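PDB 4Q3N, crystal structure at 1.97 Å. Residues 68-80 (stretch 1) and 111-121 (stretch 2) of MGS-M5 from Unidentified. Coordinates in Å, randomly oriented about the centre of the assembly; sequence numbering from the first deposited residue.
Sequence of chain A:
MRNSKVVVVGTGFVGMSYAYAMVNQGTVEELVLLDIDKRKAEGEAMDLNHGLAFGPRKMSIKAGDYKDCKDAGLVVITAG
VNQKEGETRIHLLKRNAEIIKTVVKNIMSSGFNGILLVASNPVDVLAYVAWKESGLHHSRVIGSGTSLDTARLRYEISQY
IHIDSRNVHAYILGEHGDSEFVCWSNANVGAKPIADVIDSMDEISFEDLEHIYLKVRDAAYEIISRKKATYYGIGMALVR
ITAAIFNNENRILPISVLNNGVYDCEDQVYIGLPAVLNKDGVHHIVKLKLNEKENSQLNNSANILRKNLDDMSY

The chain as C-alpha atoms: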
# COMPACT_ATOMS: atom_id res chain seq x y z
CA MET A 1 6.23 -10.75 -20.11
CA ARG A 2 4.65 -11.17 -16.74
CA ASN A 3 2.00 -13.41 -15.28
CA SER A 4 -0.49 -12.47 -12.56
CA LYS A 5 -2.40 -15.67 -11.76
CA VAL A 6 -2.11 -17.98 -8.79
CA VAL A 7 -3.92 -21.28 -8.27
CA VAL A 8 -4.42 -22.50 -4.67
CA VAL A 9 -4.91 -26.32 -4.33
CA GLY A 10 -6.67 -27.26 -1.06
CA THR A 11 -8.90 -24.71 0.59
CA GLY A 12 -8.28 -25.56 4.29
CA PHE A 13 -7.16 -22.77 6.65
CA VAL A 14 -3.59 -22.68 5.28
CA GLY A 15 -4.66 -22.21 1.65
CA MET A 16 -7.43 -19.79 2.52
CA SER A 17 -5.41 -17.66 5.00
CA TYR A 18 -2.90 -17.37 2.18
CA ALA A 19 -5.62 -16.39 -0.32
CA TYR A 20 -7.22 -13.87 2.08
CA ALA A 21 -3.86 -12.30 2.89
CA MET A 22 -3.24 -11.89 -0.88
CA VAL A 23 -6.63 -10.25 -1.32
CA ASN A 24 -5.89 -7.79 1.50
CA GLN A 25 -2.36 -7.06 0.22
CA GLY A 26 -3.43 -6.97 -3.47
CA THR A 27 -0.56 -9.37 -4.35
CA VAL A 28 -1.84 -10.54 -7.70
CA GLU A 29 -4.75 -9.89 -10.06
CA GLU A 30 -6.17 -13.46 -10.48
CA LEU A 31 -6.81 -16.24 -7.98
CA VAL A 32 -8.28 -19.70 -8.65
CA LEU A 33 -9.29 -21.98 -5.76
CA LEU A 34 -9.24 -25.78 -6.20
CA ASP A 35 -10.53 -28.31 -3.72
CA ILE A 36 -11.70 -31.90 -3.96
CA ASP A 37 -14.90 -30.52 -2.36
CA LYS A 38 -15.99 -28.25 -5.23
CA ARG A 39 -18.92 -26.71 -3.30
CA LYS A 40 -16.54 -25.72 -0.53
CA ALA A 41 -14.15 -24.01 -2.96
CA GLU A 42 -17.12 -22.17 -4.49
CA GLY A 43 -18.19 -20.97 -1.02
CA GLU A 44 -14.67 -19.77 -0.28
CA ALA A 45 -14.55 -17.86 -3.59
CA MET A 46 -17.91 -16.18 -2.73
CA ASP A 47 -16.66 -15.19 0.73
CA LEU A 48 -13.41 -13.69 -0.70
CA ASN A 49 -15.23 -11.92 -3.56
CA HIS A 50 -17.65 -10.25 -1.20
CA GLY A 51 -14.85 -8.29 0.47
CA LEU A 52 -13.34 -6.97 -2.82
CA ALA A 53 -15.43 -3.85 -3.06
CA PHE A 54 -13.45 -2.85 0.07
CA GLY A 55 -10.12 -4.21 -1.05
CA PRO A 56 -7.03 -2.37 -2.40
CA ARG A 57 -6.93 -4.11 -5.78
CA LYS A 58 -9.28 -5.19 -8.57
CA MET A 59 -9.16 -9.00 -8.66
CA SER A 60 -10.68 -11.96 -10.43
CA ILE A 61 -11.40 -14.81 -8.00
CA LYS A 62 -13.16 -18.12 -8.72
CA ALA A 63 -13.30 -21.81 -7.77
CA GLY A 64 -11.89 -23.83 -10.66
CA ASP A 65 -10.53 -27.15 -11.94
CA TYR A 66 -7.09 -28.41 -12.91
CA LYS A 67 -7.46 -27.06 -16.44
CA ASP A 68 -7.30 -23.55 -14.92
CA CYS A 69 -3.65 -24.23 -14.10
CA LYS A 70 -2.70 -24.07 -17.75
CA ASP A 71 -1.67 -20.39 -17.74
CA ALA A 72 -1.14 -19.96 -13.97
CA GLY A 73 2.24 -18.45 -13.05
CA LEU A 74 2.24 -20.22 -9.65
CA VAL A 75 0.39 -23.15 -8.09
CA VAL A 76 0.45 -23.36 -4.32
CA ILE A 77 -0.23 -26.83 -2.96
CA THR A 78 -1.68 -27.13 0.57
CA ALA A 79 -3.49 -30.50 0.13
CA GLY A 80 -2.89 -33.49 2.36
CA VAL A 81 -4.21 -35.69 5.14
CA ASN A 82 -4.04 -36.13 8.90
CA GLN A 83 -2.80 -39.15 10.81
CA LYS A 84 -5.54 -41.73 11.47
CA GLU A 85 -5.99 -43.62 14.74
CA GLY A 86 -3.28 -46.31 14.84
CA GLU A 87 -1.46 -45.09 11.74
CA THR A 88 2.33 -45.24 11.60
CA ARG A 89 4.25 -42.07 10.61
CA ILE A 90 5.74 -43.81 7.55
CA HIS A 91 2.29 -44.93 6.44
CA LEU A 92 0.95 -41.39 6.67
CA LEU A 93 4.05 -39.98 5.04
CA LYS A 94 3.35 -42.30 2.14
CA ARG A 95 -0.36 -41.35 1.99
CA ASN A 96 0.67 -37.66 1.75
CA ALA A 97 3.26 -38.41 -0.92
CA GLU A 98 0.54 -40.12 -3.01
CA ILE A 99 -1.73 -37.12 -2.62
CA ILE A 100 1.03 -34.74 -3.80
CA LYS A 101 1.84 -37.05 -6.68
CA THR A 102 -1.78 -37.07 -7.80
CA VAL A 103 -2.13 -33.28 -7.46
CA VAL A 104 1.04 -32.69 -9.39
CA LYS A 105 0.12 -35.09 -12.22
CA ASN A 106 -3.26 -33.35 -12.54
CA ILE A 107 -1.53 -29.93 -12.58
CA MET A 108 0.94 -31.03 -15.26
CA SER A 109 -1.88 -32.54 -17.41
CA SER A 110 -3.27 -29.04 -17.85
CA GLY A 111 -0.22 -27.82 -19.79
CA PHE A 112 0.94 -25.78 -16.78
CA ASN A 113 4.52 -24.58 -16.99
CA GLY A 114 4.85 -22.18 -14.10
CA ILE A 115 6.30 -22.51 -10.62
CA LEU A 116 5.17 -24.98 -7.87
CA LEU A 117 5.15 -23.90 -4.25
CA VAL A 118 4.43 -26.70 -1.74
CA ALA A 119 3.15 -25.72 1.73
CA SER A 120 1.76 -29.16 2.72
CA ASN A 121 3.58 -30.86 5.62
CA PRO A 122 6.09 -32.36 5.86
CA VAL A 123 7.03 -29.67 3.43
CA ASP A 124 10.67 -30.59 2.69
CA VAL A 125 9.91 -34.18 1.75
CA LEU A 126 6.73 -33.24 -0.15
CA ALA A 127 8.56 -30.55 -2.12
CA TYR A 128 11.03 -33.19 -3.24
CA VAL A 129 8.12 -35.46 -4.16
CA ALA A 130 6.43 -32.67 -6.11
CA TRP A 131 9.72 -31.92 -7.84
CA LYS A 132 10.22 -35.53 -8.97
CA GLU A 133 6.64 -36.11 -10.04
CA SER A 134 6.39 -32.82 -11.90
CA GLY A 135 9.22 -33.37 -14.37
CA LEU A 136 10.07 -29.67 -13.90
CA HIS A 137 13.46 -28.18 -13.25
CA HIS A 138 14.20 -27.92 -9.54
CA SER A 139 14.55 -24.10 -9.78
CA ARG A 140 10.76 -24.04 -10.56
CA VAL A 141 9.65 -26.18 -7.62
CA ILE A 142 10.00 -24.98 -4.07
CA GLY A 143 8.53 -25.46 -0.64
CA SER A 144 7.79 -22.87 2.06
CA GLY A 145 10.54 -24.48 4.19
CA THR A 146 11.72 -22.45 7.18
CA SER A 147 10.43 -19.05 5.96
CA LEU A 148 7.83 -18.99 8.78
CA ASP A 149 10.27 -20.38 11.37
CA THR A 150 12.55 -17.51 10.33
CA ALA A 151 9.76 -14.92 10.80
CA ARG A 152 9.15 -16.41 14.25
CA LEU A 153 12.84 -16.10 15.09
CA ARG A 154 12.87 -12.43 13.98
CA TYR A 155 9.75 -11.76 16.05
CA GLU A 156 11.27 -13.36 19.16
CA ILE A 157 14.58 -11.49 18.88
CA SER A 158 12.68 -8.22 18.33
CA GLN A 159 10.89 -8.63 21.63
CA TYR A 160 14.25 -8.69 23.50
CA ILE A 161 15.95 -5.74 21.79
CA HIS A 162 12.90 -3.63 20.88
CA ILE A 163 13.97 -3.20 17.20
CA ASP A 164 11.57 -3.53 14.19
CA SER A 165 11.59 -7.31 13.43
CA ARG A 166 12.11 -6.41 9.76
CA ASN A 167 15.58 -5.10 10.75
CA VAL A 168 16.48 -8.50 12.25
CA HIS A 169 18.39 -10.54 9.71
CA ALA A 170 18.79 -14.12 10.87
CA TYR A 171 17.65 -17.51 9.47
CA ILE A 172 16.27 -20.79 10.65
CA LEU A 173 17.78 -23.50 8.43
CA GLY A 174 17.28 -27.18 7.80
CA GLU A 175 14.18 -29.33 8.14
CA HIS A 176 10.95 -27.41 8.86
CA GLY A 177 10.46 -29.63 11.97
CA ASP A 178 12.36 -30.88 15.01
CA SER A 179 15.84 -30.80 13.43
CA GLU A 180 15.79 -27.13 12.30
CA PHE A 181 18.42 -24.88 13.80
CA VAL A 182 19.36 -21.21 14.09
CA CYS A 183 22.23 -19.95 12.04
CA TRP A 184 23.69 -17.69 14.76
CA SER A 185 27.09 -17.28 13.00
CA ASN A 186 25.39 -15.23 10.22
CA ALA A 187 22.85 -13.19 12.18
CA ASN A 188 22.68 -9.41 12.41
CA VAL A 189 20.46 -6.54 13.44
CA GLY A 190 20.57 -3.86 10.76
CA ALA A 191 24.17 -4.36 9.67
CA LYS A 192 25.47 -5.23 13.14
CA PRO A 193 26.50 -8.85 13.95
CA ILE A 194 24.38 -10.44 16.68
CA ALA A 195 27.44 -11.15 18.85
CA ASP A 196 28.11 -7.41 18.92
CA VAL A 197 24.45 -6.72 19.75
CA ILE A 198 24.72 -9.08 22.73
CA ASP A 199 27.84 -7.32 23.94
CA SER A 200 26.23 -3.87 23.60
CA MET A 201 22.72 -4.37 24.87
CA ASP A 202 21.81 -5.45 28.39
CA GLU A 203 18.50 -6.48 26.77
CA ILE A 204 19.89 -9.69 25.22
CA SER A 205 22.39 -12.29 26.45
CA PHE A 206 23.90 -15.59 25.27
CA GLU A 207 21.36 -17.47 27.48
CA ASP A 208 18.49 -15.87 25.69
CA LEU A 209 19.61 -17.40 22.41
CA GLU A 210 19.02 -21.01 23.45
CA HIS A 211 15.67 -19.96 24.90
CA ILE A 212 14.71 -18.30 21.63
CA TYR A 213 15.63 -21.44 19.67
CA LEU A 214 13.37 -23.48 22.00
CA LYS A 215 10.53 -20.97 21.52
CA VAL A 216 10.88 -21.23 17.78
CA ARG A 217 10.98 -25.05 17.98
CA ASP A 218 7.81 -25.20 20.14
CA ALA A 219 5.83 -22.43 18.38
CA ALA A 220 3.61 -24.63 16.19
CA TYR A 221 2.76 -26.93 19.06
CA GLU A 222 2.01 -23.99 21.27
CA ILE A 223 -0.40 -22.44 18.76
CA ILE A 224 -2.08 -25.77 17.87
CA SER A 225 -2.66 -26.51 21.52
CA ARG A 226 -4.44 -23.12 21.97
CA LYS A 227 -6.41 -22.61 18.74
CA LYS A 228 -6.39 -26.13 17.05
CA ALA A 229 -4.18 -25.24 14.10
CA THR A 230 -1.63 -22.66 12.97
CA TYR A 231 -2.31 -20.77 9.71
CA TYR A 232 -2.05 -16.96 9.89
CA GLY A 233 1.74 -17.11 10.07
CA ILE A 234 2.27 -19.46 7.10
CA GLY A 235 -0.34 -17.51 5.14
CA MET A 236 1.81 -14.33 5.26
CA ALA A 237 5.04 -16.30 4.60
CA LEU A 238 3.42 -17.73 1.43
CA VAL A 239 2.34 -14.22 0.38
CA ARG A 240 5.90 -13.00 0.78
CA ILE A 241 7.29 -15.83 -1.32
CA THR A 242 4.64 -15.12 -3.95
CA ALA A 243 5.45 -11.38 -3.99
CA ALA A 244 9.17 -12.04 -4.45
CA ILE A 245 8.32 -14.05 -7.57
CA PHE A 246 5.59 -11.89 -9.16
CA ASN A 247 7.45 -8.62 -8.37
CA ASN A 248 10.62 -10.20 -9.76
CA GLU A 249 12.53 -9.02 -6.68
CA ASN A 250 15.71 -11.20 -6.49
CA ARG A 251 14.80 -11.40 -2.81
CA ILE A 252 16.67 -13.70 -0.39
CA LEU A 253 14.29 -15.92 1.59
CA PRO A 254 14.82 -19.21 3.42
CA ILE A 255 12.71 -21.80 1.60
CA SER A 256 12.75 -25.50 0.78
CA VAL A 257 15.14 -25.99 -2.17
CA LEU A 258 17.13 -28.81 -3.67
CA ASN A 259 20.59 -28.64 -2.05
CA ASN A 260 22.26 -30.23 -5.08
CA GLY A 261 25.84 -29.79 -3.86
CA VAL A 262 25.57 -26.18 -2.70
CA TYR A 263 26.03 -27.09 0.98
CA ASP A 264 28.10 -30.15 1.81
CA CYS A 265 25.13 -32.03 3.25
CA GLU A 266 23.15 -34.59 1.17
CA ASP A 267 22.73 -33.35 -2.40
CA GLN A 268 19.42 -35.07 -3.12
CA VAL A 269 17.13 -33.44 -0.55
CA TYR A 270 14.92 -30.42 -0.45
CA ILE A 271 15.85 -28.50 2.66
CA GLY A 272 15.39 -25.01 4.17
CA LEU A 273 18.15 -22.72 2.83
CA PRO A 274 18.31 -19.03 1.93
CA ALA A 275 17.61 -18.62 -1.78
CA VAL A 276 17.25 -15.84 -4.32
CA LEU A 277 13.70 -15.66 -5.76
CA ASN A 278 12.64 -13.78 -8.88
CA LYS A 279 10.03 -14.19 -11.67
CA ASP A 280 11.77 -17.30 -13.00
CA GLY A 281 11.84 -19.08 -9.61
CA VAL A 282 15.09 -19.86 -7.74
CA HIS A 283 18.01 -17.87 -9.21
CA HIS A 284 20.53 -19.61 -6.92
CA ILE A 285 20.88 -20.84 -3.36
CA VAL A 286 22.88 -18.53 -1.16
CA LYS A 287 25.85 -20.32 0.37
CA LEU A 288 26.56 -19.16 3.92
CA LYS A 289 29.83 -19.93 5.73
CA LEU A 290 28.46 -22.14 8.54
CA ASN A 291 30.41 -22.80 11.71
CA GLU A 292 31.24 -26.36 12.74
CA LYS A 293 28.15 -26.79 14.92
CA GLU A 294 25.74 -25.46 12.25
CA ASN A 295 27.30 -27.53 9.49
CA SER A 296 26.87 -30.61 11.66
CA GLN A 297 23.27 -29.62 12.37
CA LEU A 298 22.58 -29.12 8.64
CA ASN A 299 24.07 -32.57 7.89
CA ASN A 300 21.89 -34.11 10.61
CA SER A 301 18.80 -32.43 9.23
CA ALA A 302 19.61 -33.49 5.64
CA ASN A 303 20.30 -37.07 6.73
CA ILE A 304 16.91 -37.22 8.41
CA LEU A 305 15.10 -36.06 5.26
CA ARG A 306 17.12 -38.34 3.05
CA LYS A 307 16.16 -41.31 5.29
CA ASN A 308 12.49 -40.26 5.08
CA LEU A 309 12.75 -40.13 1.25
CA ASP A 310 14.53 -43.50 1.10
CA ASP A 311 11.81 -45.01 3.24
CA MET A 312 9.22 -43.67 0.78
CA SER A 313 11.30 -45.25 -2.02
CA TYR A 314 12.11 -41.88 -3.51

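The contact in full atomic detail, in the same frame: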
# COMPACT_ATOMS: atom_id res chain seq x y z
N ASP A 68 -7.67 -24.96 -15.18
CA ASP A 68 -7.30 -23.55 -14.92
C ASP A 68 -5.84 -23.31 -14.60
O ASP A 68 -5.41 -22.16 -14.55
CB ASP A 68 -8.14 -22.97 -13.78
CG ASP A 68 -9.59 -22.90 -14.16
OD1 ASP A 68 -9.91 -22.23 -15.17
OD2 ASP A 68 -10.40 -23.60 -13.51
N CYS A 69 -5.07 -24.37 -14.39
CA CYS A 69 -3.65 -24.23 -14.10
C CYS A 69 -2.86 -23.88 -15.34
O CYS A 69 -1.70 -23.49 -15.25
CB CYS A 69 -3.07 -25.52 -13.50
SG CYS A 69 -3.68 -25.82 -11.83
N LYS A 70 -3.47 -24.05 -16.51
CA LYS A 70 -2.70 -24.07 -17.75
C LYS A 70 -1.83 -22.81 -17.90
O LYS A 70 -0.66 -22.90 -18.25
CB LYS A 70 -3.61 -24.19 -18.96
CG LYS A 70 -2.85 -24.10 -20.31
CD LYS A 70 -3.78 -24.36 -21.49
CE LYS A 70 -3.05 -24.13 -22.81
NZ LYS A 70 -3.60 -24.96 -23.91
N ASP A 71 -2.40 -21.65 -17.59
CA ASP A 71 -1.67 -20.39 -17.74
C ASP A 71 -1.43 -19.72 -16.38
O ASP A 71 -1.30 -18.52 -16.31
CB ASP A 71 -2.45 -19.45 -18.64
CG ASP A 71 -3.90 -19.31 -18.21
OD1 ASP A 71 -4.35 -20.13 -17.32
OD2 ASP A 71 -4.59 -18.42 -18.75
N ALA A 72 -1.46 -20.50 -15.30
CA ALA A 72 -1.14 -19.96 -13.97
C ALA A 72 0.38 -19.76 -13.87
O ALA A 72 1.13 -20.57 -14.40
CB ALA A 72 -1.63 -20.89 -12.90
N GLY A 73 0.82 -18.69 -13.22
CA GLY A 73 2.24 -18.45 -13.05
C GLY A 73 2.74 -19.27 -11.84
O GLY A 73 3.90 -19.66 -11.77
N LEU A 74 1.84 -19.56 -10.92
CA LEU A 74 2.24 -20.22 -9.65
C LEU A 74 1.12 -21.12 -9.17
O LEU A 74 -0.04 -20.71 -9.17
CB LEU A 74 2.55 -19.17 -8.55
CG LEU A 74 2.92 -19.69 -7.15
CD1 LEU A 74 4.34 -20.28 -7.19
CD2 LEU A 74 2.82 -18.51 -6.10
N VAL A 75 1.44 -22.34 -8.76
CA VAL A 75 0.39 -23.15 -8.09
C VAL A 75 0.91 -23.43 -6.71
O VAL A 75 2.05 -23.91 -6.55
CB VAL A 75 0.10 -24.47 -8.84
CG1 VAL A 75 -0.92 -25.30 -8.05
CG2 VAL A 75 -0.39 -24.18 -10.30
N VAL A 76 0.08 -23.14 -5.71
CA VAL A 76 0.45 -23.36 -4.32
C VAL A 76 -0.31 -24.56 -3.80
O VAL A 76 -1.54 -24.56 -3.77
CB VAL A 76 0.13 -22.13 -3.47
CG1 VAL A 76 0.61 -22.33 -1.97
CG2 VAL A 76 0.83 -20.84 -4.12
N ILE A 77 0.42 -25.59 -3.39
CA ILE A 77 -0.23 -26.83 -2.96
C ILE A 77 -0.27 -26.92 -1.43
O ILE A 77 0.76 -26.89 -0.76
CB ILE A 77 0.51 -28.07 -3.51
CG1 ILE A 77 0.61 -27.98 -5.05
CG2 ILE A 77 -0.18 -29.39 -2.99
CD1 ILE A 77 1.57 -29.00 -5.66
N THR A 78 -1.48 -27.03 -0.90
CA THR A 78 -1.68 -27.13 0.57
C THR A 78 -2.40 -28.45 0.93
O THR A 78 -2.63 -28.74 2.08
CB THR A 78 -2.49 -25.93 1.11
OG1 THR A 78 -3.89 -26.16 0.86
CG2 THR A 78 -2.05 -24.60 0.45
N ALA A 79 -2.74 -29.26 -0.08
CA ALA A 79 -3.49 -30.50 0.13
C ALA A 79 -2.74 -31.54 0.93
O ALA A 79 -1.51 -31.64 0.84
CB ALA A 79 -3.87 -31.12 -1.22
N GLY A 80 -3.49 -32.39 1.63
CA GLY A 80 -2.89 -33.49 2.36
C GLY A 80 -3.86 -34.04 3.39
O GLY A 80 -5.02 -33.62 3.46
N GLY A 111 -1.12 -28.60 -18.96
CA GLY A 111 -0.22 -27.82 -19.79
C GLY A 111 0.55 -26.77 -18.99
O GLY A 111 1.35 -26.03 -19.56
N PHE A 112 0.28 -26.70 -17.69
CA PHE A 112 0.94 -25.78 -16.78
C PHE A 112 2.45 -25.78 -16.98
O PHE A 112 3.05 -26.84 -17.14
CB PHE A 112 0.64 -26.21 -15.34
CG PHE A 112 1.47 -25.51 -14.29
CD1 PHE A 112 1.15 -24.24 -13.89
CD2 PHE A 112 2.53 -26.15 -13.69
CE1 PHE A 112 1.89 -23.60 -12.88
CE2 PHE A 112 3.28 -25.52 -12.69
CZ PHE A 112 2.94 -24.26 -12.28
N ASN A 113 3.07 -24.62 -16.90
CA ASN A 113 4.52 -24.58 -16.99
C ASN A 113 5.04 -23.45 -16.16
O ASN A 113 5.96 -22.75 -16.57
CB ASN A 113 4.99 -24.42 -18.47
CG ASN A 113 6.49 -24.74 -18.63
OD1 ASN A 113 7.11 -25.36 -17.76
ND2 ASN A 113 7.08 -24.33 -19.75
N GLY A 114 4.44 -23.26 -14.97
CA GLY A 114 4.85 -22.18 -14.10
C GLY A 114 5.67 -22.76 -12.95
O GLY A 114 6.36 -23.77 -13.09
N ILE A 115 5.57 -22.11 -11.81
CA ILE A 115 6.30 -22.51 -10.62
C ILE A 115 5.40 -23.25 -9.62
O ILE A 115 4.23 -22.86 -9.46
CB ILE A 115 6.90 -21.23 -9.97
CG1 ILE A 115 7.95 -20.64 -10.95
CG2 ILE A 115 7.46 -21.46 -8.56
CD1 ILE A 115 8.30 -19.20 -10.52
N LEU A 116 5.91 -24.28 -8.96
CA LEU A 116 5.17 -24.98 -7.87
C LEU A 116 5.72 -24.57 -6.54
O LEU A 116 6.95 -24.59 -6.32
CB LEU A 116 5.28 -26.53 -7.98
CG LEU A 116 4.70 -27.18 -9.23
CD1 LEU A 116 4.98 -28.70 -9.26
CD2 LEU A 116 3.17 -26.93 -9.34
N LEU A 117 4.82 -24.23 -5.64
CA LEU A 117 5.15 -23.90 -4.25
C LEU A 117 4.39 -24.83 -3.30
O LEU A 117 3.16 -24.77 -3.24
CB LEU A 117 4.76 -22.45 -3.94
CG LEU A 117 4.84 -21.97 -2.49
CD1 LEU A 117 6.21 -22.31 -1.88
CD2 LEU A 117 4.59 -20.40 -2.41
N VAL A 118 5.10 -25.69 -2.58
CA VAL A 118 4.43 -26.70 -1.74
C VAL A 118 4.38 -26.17 -0.31
O VAL A 118 5.41 -25.75 0.21
CB VAL A 118 5.18 -28.05 -1.81
CG1 VAL A 118 4.53 -29.07 -0.85
CG2 VAL A 118 5.14 -28.58 -3.23
N ALA A 119 3.21 -26.13 0.32
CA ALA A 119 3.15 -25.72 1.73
C ALA A 119 2.70 -26.90 2.62
O ALA A 119 2.82 -26.83 3.83
CB ALA A 119 2.19 -24.53 1.94
N SER A 120 2.20 -27.96 2.00
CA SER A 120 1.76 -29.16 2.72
C SER A 120 2.87 -29.72 3.59
O SER A 120 3.99 -29.73 3.15
CB SER A 120 1.32 -30.24 1.73
OG SER A 120 0.32 -29.76 0.85
N ASN A 121 2.56 -30.24 4.78
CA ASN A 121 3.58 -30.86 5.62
C ASN A 121 3.59 -32.36 5.49
O ASN A 121 2.53 -32.94 5.35
CB ASN A 121 3.36 -30.50 7.09
CG ASN A 121 3.78 -29.07 7.39
OD1 ASN A 121 3.05 -28.31 8.01
ND2 ASN A 121 4.96 -28.70 6.91
O HOH W 1 1.62 -22.26 -16.79

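Residues 74-77 and 115-118 form neighbouring parallel strands, and the contact between the two stretches, 762 Å² in all, is dominated by Ile-77, Phe-112 and Leu-117. Ile-77 lies at the C-terminal end of its strand, where both its backbone N and its backbone O are bonded to stretch 2: its N donates to Leu-117 O (2.9 Å), and its O accepts from Ala-119 N (2.8 Å) and, at a longer and more bent geometry, from Ser-120 N (3.3 Å). Its side chain (m, t) shares a face of the sheet with Val-75, Leu-116 and Val-118, and its CD1 lies 4.3 Å from Val-118 CG2.

Leu-117 occupies the other face with Leu-74, Val-76 and Ile-115. Its N donates to Val-75 O (2.9 Å), continuing the ladder begun by Ile-115 N to Gly-73 O (3.0 Å) and Val-75 N to Ile-115 O (2.9 Å). Leu-74 CD1 reaches both Ile-115 CG2 (3.6 Å) and Leu-117 CB (3.9 Å), so branched aliphatic side chains fill this buried layer without leaving polar groups to satisfy.

Phe-112 closes the N-terminal end. Its ring packs on Val-75, with CE1 3.5 Å from Val-75 CG2, while Cys-69 O meets the ring edge at CD1 (3.2 Å); that carbonyl also accepts from Ala-72 N (3.0 Å) in a type I turn. Beside the ring, a water donates to Lys-70 O (2.8 Å) and Ala-72 O (3.0 Å) and accepts from Asn-113 N (2.8 Å), joining backbones that do not bond directly. Gly-114 suits the tight approach that follows: a CB there would clash with Gly-73 O and Ala-72 O. Beyond the strands, the buried Ser-120 points toward stretch 1, and its OG donates to Ala-79 O (2.6 Å), securing the chain where the ladder ends.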